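PDB 5F8V: aminotransferase, class V family protein from Trichomonas vaginalis, which probably catalyses the pyridoxal-phosphate-dependent transfer of the amino group of O-phospho-L-serine to 2-oxoglutarate, the second step of L-serine synthesis from 3-phospho-D-glycerate. Local coordinates for residues Asn156-Gly161 against Gly344-Cys349; Ala272-Lys277 against Ser301-Pro306; Ala278-Glu283 against Cys353-Val358. All coordinates share one frame; numbering follows the deposited sequence.

Contact 1 of 3, residues Asn156-Gly161 against Gly344-Cys349; sequences NETIQG and GFRASC
Arg346 reaches Thr158 and Ile159 with one terminal nitrogen, and how a long side chain can read a backbone turn is well illustrated here. Its NH1 donates to Thr158 O at 3.2 Å with a nearly straight N-H...O angle of 166°, a weak bond by its length. The carbonyl oxygen sits at the edge of the guanidinium, near its plane, and Thr158 C and Ile159 N also lie at this edge, in plane. The methylene just before the charged group adds to the contact, with Arg346 CD 3.4 Å from Thr158 O. Around the same nitrogen gather Thr158 CG2, 3.8 Å from NH1, and Ile159 CG1, 3.6 Å from NH1, two carbons that touch it from the turn. The arginine gets there by leaving its strand stretched out, CG anti to the backbone N (chi1 -175°), and then bending at chi3 (48°), which turns the guanidinium onto the turn.

In this fold type I aminotransferase, Asn156-Gly161 follows strand 148-154 of the seven-stranded mixed sheet that forms the large domain, while Arg346 belongs to strand 345-348, paired antiparallel with 304-307 in the C-terminal part. The contact thus joins the two regions beside the cofactor. Thr158 sets CG2 against Arg346 NH1 and keeps OG1 beside its own backbone N, where the hydroxyl bonds to Ser180 OG and to O3 of the pyridoxal-phosphate-modified lysine at position 202.

Further out, the accepting turn is shaped by helical backbone angles at 158-160 and by the bond from Gly161 N to Glu157 O, 2.8 Å long. Glu157 fixes its near end, its carboxylate accepting from Trp104 N and meeting Ser105 OG at the start of helix 103-115.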
# COMPACT_ATOMS: atom_id res chain seq x y z
N ASN A 156 21.95 1.79 -3.07
CA ASN A 156 22.40 0.61 -2.33
C ASN A 156 21.77 -0.68 -2.86
O ASN A 156 20.57 -0.91 -2.71
CB ASN A 156 22.12 0.78 -0.83
CG ASN A 156 22.63 -0.39 -0.02
OD1 ASN A 156 23.84 -0.56 0.16
ND2 ASN A 156 21.72 -1.25 0.43
N GLU A 157 22.58 -1.52 -3.51
CA GLU A 157 22.08 -2.80 -4.04
C GLU A 157 22.11 -3.85 -2.93
O GLU A 157 23.17 -4.22 -2.43
CB GLU A 157 22.85 -3.24 -5.28
CG GLU A 157 22.49 -2.44 -6.52
CD GLU A 157 21.15 -2.82 -7.16
OE1 GLU A 157 20.48 -3.75 -6.67
OE2 GLU A 157 20.76 -2.18 -8.17
N THR A 158 20.92 -4.28 -2.53
CA THR A 158 20.68 -5.08 -1.33
C THR A 158 21.28 -6.50 -1.45
O THR A 158 21.84 -7.03 -0.48
CB THR A 158 19.14 -5.12 -1.08
OG1 THR A 158 18.61 -3.80 -1.24
CG2 THR A 158 18.79 -5.59 0.30
N ILE A 159 21.19 -7.09 -2.63
CA ILE A 159 21.63 -8.47 -2.86
C ILE A 159 23.15 -8.55 -3.10
O ILE A 159 23.81 -9.49 -2.62
CB ILE A 159 20.84 -9.12 -4.02
CG1 ILE A 159 19.34 -9.14 -3.67
CG2 ILE A 159 21.34 -10.54 -4.31
CD1 ILE A 159 18.43 -9.35 -4.87
N GLN A 160 23.69 -7.59 -3.83
CA GLN A 160 25.12 -7.55 -4.15
C GLN A 160 25.96 -6.88 -3.06
O GLN A 160 27.16 -7.12 -2.97
CB GLN A 160 25.34 -6.86 -5.49
CG GLN A 160 24.89 -7.66 -6.70
CD GLN A 160 23.39 -7.65 -6.92
OE1 GLN A 160 22.70 -6.68 -6.61
NE2 GLN A 160 22.88 -8.73 -7.48
N GLY A 161 25.34 -6.05 -2.23
CA GLY A 161 26.08 -5.28 -1.22
C GLY A 161 27.01 -4.22 -1.81
O GLY A 161 28.12 -4.02 -1.31
N GLY A 344 24.63 -18.62 -0.53
CA GLY A 344 25.55 -18.15 0.51
C GLY A 344 24.83 -17.37 1.59
O GLY A 344 23.68 -17.66 1.91
N PHE A 345 25.51 -16.34 2.12
CA PHE A 345 25.06 -15.66 3.34
C PHE A 345 24.98 -14.14 3.17
O PHE A 345 25.72 -13.57 2.37
CB PHE A 345 25.99 -16.01 4.49
CG PHE A 345 26.54 -17.40 4.41
CD1 PHE A 345 25.69 -18.49 4.53
CD2 PHE A 345 27.89 -17.62 4.17
CE1 PHE A 345 26.19 -19.78 4.43
CE2 PHE A 345 28.39 -18.91 4.07
CZ PHE A 345 27.54 -19.99 4.20
N ARG A 346 24.11 -13.51 3.95
CA ARG A 346 23.99 -12.05 3.95
C ARG A 346 23.51 -11.52 5.29
O ARG A 346 22.44 -11.90 5.77
CB ARG A 346 23.04 -11.60 2.83
CG ARG A 346 22.92 -10.08 2.64
CD ARG A 346 21.92 -9.70 1.55
NE ARG A 346 20.64 -10.40 1.68
CZ ARG A 346 19.57 -10.21 0.91
NH1 ARG A 346 19.56 -9.30 -0.06
NH2 ARG A 346 18.48 -10.94 1.13
N ALA A 347 24.31 -10.65 5.91
CA ALA A 347 23.86 -9.90 7.08
C ALA A 347 23.29 -8.58 6.57
O ALA A 347 24.02 -7.79 5.96
CB ALA A 347 25.02 -9.63 8.03
N SER A 348 22.00 -8.38 6.79
CA SER A 348 21.35 -7.10 6.55
C SER A 348 21.18 -6.42 7.90
O SER A 348 20.59 -7.01 8.81
CB SER A 348 20.00 -7.30 5.86
OG SER A 348 20.15 -7.94 4.61
N CYS A 349 21.75 -5.22 8.04
CA CYS A 349 21.83 -4.49 9.31
C CYS A 349 21.46 -3.03 9.09
O CYS A 349 22.31 -2.18 8.83
CB CYS A 349 23.24 -4.56 9.91
SG CYS A 349 23.87 -6.23 10.16

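Contact 2 of 3, residues Ala272-Lys277 against Ser301-Pro306; sequences ALNKEK and SRMNMP
Asn274 on helix 267-286 is met by Met303 and Arg302, and the trio shows how bent side chains can bring a methyl group to an amide. Met303 folds at chi2 (-73°) and again at chi3 (95°), which carries CE to 3.4 Å from Asn274 CG. The same methyl lies 3.9 Å above one face of the Arg302 guanidinium, toward its rim, so it packs against two flat polar groups at once. Their planes stand 56° apart, and Arg302 NH1 meets Asn274 through the aliphatic CB at 3.8 Å. The Asn274 amide is turned by other partners: ND2 bonds to Asn351 OD1, while OD1 takes a weak bond from Lys277 NZ.

One helix position on, the extended Lys275 runs obliquely over Arg302, CG to CD at 3.8 Å. A water lies within bonding distance of both backbones, 2.9 Å from Asn274 O and 3.0 Å from Arg302 O. Ser301 OG accepts from Met303 N in an ST turn and from Asn304 N in an ST motif, and so shapes the lead into strand 304-307.

Across the contact the polar ends thus meet carbon and find their bonding partners largely outside it. Asp271 forms salt bridges with both Lys275 NZ and Arg302 NH1; Glu163 forms another with Arg302 NH2, which also bonds to Ser184 OG. The two carboxylates probably offset the proximity of the like charges.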
# COMPACT_ATOMS: atom_id res chain seq x y z
N ALA A 272 27.25 6.97 11.45
CA ALA A 272 28.34 6.52 12.33
C ALA A 272 28.05 5.16 12.97
O ALA A 272 28.94 4.30 13.02
CB ALA A 272 28.64 7.56 13.42
N LEU A 273 26.83 4.95 13.44
CA LEU A 273 26.46 3.66 14.06
C LEU A 273 26.42 2.52 13.04
O LEU A 273 26.87 1.41 13.32
CB LEU A 273 25.13 3.76 14.79
CG LEU A 273 25.11 4.70 16.00
CD1 LEU A 273 23.69 4.81 16.54
CD2 LEU A 273 26.08 4.25 17.10
N ASN A 274 25.91 2.82 11.85
CA ASN A 274 25.87 1.85 10.77
C ASN A 274 27.27 1.47 10.24
O ASN A 274 27.53 0.30 9.97
CB ASN A 274 24.95 2.35 9.66
CG ASN A 274 23.49 2.37 10.08
OD1 ASN A 274 23.05 1.59 10.94
ND2 ASN A 274 22.71 3.25 9.45
N LYS A 275 28.17 2.46 10.14
CA LYS A 275 29.59 2.19 9.81
C LYS A 275 30.29 1.32 10.87
O LYS A 275 31.09 0.46 10.52
CB LYS A 275 30.38 3.48 9.61
CG LYS A 275 30.13 4.15 8.28
CD LYS A 275 30.86 5.47 8.15
CE LYS A 275 30.70 6.02 6.75
NZ LYS A 275 30.98 7.48 6.72
N GLU A 276 30.00 1.57 12.14
CA GLU A 276 30.56 0.76 13.23
C GLU A 276 30.15 -0.70 13.09
O GLU A 276 30.99 -1.59 13.12
CB GLU A 276 30.13 1.26 14.61
CG GLU A 276 30.96 2.42 15.13
CD GLU A 276 30.38 3.01 16.41
OE1 GLU A 276 29.83 2.24 17.25
OE2 GLU A 276 30.49 4.25 16.58
N LYS A 277 28.84 -0.92 12.97
CA LYS A 277 28.31 -2.26 12.78
C LYS A 277 28.88 -2.95 11.52
O LYS A 277 29.32 -4.09 11.61
CB LYS A 277 26.77 -2.24 12.74
CG LYS A 277 26.14 -1.92 14.09
CD LYS A 277 24.62 -1.92 14.02
CE LYS A 277 24.08 -0.66 13.34
NZ LYS A 277 22.60 -0.56 13.47
N SER A 301 28.68 -2.00 0.95
CA SER A 301 27.48 -1.52 1.61
C SER A 301 27.62 -1.57 3.13
O SER A 301 28.19 -2.51 3.68
CB SER A 301 26.28 -2.36 1.17
OG SER A 301 25.09 -2.00 1.85
N ARG A 302 27.10 -0.52 3.78
CA ARG A 302 26.97 -0.51 5.23
C ARG A 302 25.73 -1.29 5.67
O ARG A 302 25.64 -1.67 6.82
CB ARG A 302 26.85 0.92 5.78
CG ARG A 302 28.03 1.84 5.49
CD ARG A 302 27.66 3.32 5.58
NE ARG A 302 26.49 3.59 4.74
CZ ARG A 302 25.30 4.02 5.16
NH1 ARG A 302 25.08 4.36 6.43
NH2 ARG A 302 24.31 4.15 4.27
N MET A 303 24.77 -1.48 4.76
CA MET A 303 23.44 -2.00 5.08
C MET A 303 23.28 -3.49 4.80
O MET A 303 22.56 -4.18 5.52
CB MET A 303 22.38 -1.25 4.27
CG MET A 303 22.29 0.26 4.50
SD MET A 303 21.56 0.72 6.09
CE MET A 303 23.05 0.92 7.06
N ASN A 304 23.92 -3.99 3.74
CA ASN A 304 23.79 -5.38 3.33
C ASN A 304 25.18 -5.95 3.05
O ASN A 304 25.90 -5.45 2.19
CB ASN A 304 22.91 -5.49 2.09
CG ASN A 304 21.57 -4.79 2.25
OD1 ASN A 304 21.44 -3.61 1.92
ND2 ASN A 304 20.58 -5.50 2.82
N MET A 305 25.54 -6.98 3.80
CA MET A 305 26.88 -7.54 3.77
C MET A 305 26.79 -8.99 3.33
O MET A 305 26.72 -9.87 4.18
CB MET A 305 27.51 -7.43 5.16
CG MET A 305 27.91 -6.01 5.51
SD MET A 305 27.43 -5.45 7.13
CE MET A 305 25.78 -4.85 6.85
N PRO A 306 26.77 -9.24 2.00
CA PRO A 306 26.86 -10.63 1.56
C PRO A 306 28.23 -11.22 1.88
O PRO A 306 29.22 -10.49 2.01
CB PRO A 306 26.61 -10.57 0.05
CG PRO A 306 26.76 -9.15 -0.34
CD PRO A 306 26.60 -8.30 0.88
O HOH W 1 25.22 -1.49 9.80

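Contact 3 of 3, residues Ala278-Glu283 against Cys353-Val358; sequences AKKVYE and CPMEAV
Within Ala278-Glu283 and Cys353-Val358 the helix backbones come nearest at Val281 and Val358, whose CA atoms are 7.0 Å apart, an approach close enough for short branched side chains to bridge. They do so with one methyl each: Val281 CG2 and Val358 CG1 touch at 3.9 Å, the two side chains crossing at about a right angle. Val358 projects toward the other helix and sets CG1 anti to its backbone N (chi1 171°); the same methyl also rests 4.1 Å from Lys280 CB, so it touches two successive residues of the partner helix.

Toward solvent, the contact becomes a lysine-methionine pair. Lys280 stretches out beyond CG and runs across Met355 almost perpendicularly. Its CD lies 3.9 Å from Met355 SD, and the terminal NZ approaches the same sulfur at 3.3 Å. Met355 is bent at chi2 (54°) and chi3 (81°), which brings the thioether back toward helix 267-286 although the side chain sets out in another direction; it also lies against Lys277. Pro354, at the N-cap position, precedes the helix that carries Met355 and Val358.

Both helices belong to the C-terminal part of the fold. Val281 packs on Met305 of strand 304-307 as well, so the valine pair continues an apolar layer between this strand and the helices.

The chemistry is graded: methyl against methyl inside, then methylenes and a polarisable sulfur beside an ammonium group at the exposed margin. The long, weak ion pair of Lys280 NZ with Asp359 probably stabilises the charge only modestly, and the buried valines supply the apolar part of the join.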
# COMPACT_ATOMS: atom_id res chain seq x y z
N ALA A 278 28.90 -2.24 10.39
CA ALA A 278 29.43 -2.79 9.13
C ALA A 278 30.90 -3.19 9.22
O ALA A 278 31.27 -4.26 8.74
CB ALA A 278 29.23 -1.82 7.98
N LYS A 279 31.71 -2.34 9.83
CA LYS A 279 33.16 -2.59 9.99
C LYS A 279 33.43 -3.89 10.76
O LYS A 279 34.27 -4.70 10.35
CB LYS A 279 33.81 -1.39 10.69
CG LYS A 279 35.34 -1.43 10.76
CD LYS A 279 35.85 -0.36 11.72
CE LYS A 279 37.37 -0.28 11.73
NZ LYS A 279 37.90 0.33 10.47
N LYS A 280 32.71 -4.09 11.86
CA LYS A 280 32.76 -5.36 12.62
C LYS A 280 32.39 -6.57 11.74
O LYS A 280 33.09 -7.58 11.77
CB LYS A 280 31.84 -5.30 13.84
CG LYS A 280 32.31 -4.36 14.95
CD LYS A 280 31.40 -4.48 16.18
CE LYS A 280 32.03 -3.85 17.42
NZ LYS A 280 31.10 -3.86 18.58
N VAL A 281 31.32 -6.47 10.96
CA VAL A 281 30.87 -7.59 10.13
C VAL A 281 31.92 -7.89 9.06
O VAL A 281 32.26 -9.05 8.84
CB VAL A 281 29.48 -7.37 9.49
CG1 VAL A 281 29.11 -8.53 8.58
CG2 VAL A 281 28.40 -7.18 10.54
N TYR A 282 32.45 -6.85 8.40
CA TYR A 282 33.45 -7.03 7.34
C TYR A 282 34.78 -7.55 7.87
O TYR A 282 35.42 -8.37 7.21
CB TYR A 282 33.68 -5.74 6.52
CG TYR A 282 32.55 -5.45 5.55
CD1 TYR A 282 32.22 -6.37 4.56
CD2 TYR A 282 31.81 -4.26 5.62
CE1 TYR A 282 31.19 -6.13 3.67
CE2 TYR A 282 30.77 -4.01 4.72
CZ TYR A 282 30.47 -4.95 3.74
OH TYR A 282 29.45 -4.76 2.83
N GLU A 283 35.21 -7.08 9.03
CA GLU A 283 36.41 -7.62 9.68
C GLU A 283 36.21 -9.10 10.10
O GLU A 283 37.15 -9.87 10.03
CB GLU A 283 36.88 -6.73 10.85
CG GLU A 283 38.02 -7.28 11.72
CD GLU A 283 39.34 -7.53 10.98
OE1 GLU A 283 39.34 -7.82 9.76
OE2 GLU A 283 40.40 -7.47 11.63
N CYS A 353 19.00 -2.39 13.61
CA CYS A 353 19.71 -3.63 13.91
C CYS A 353 20.60 -3.40 15.13
O CYS A 353 21.54 -2.61 15.05
CB CYS A 353 20.55 -4.09 12.72
SG CYS A 353 21.55 -5.54 13.15
N PRO A 354 20.30 -4.05 16.27
CA PRO A 354 21.05 -3.73 17.50
C PRO A 354 22.51 -4.15 17.41
O PRO A 354 22.83 -5.14 16.76
CB PRO A 354 20.33 -4.55 18.59
CG PRO A 354 19.04 -4.95 17.99
CD PRO A 354 19.32 -5.11 16.52
N MET A 355 23.39 -3.40 18.08
CA MET A 355 24.81 -3.76 18.13
C MET A 355 25.01 -5.15 18.75
O MET A 355 25.92 -5.88 18.38
CB MET A 355 25.61 -2.70 18.91
CG MET A 355 27.08 -3.03 19.13
SD MET A 355 27.98 -3.43 17.61
CE MET A 355 28.31 -1.77 17.01
N GLU A 356 24.15 -5.49 19.70
CA GLU A 356 24.14 -6.81 20.30
C GLU A 356 23.97 -7.93 19.26
O GLU A 356 24.60 -8.97 19.38
CB GLU A 356 23.00 -6.91 21.31
CG GLU A 356 23.10 -8.11 22.22
CD GLU A 356 22.02 -8.09 23.27
OE1 GLU A 356 20.87 -8.48 22.97
OE2 GLU A 356 22.32 -7.68 24.40
N ALA A 357 23.11 -7.71 18.26
CA ALA A 357 22.89 -8.69 17.19
C ALA A 357 24.15 -8.92 16.38
O ALA A 357 24.51 -10.07 16.09
CB ALA A 357 21.75 -8.26 16.28
N VAL A 358 24.82 -7.83 16.01
CA VAL A 358 26.08 -7.89 15.29
C VAL A 358 27.14 -8.62 16.12
O VAL A 358 27.88 -9.45 15.58
CB VAL A 358 26.58 -6.48 14.87
CG1 VAL A 358 28.00 -6.54 14.32
CG2 VAL A 358 25.64 -5.85 13.85

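Together the three contacts form a layered path from the cofactor to the outside of the C-terminal region. Contact 1 lies innermost, beside the cofactor. Its centre is about 10 Å from that of contact 2, and Asn156 OD1 ties the two with a probable hydrogen bond to Ser301 OG at 2.5 Å. They also share a sheet: Met305 N probably bonds to Ala347 O at 2.8 Å. Contacts 2 and 3, centres about 7 Å apart, use successive turns of helix 267-286. Tyr282 OH reaches Ser301 O at 2.7 Å, while Lys277 NZ lies 2.8 Å from Cys353 O. Contacts 1 and 3, centres about 13 Å apart, meet more lightly through Cys349 SG and Val358 CG2 at 4.1 Å.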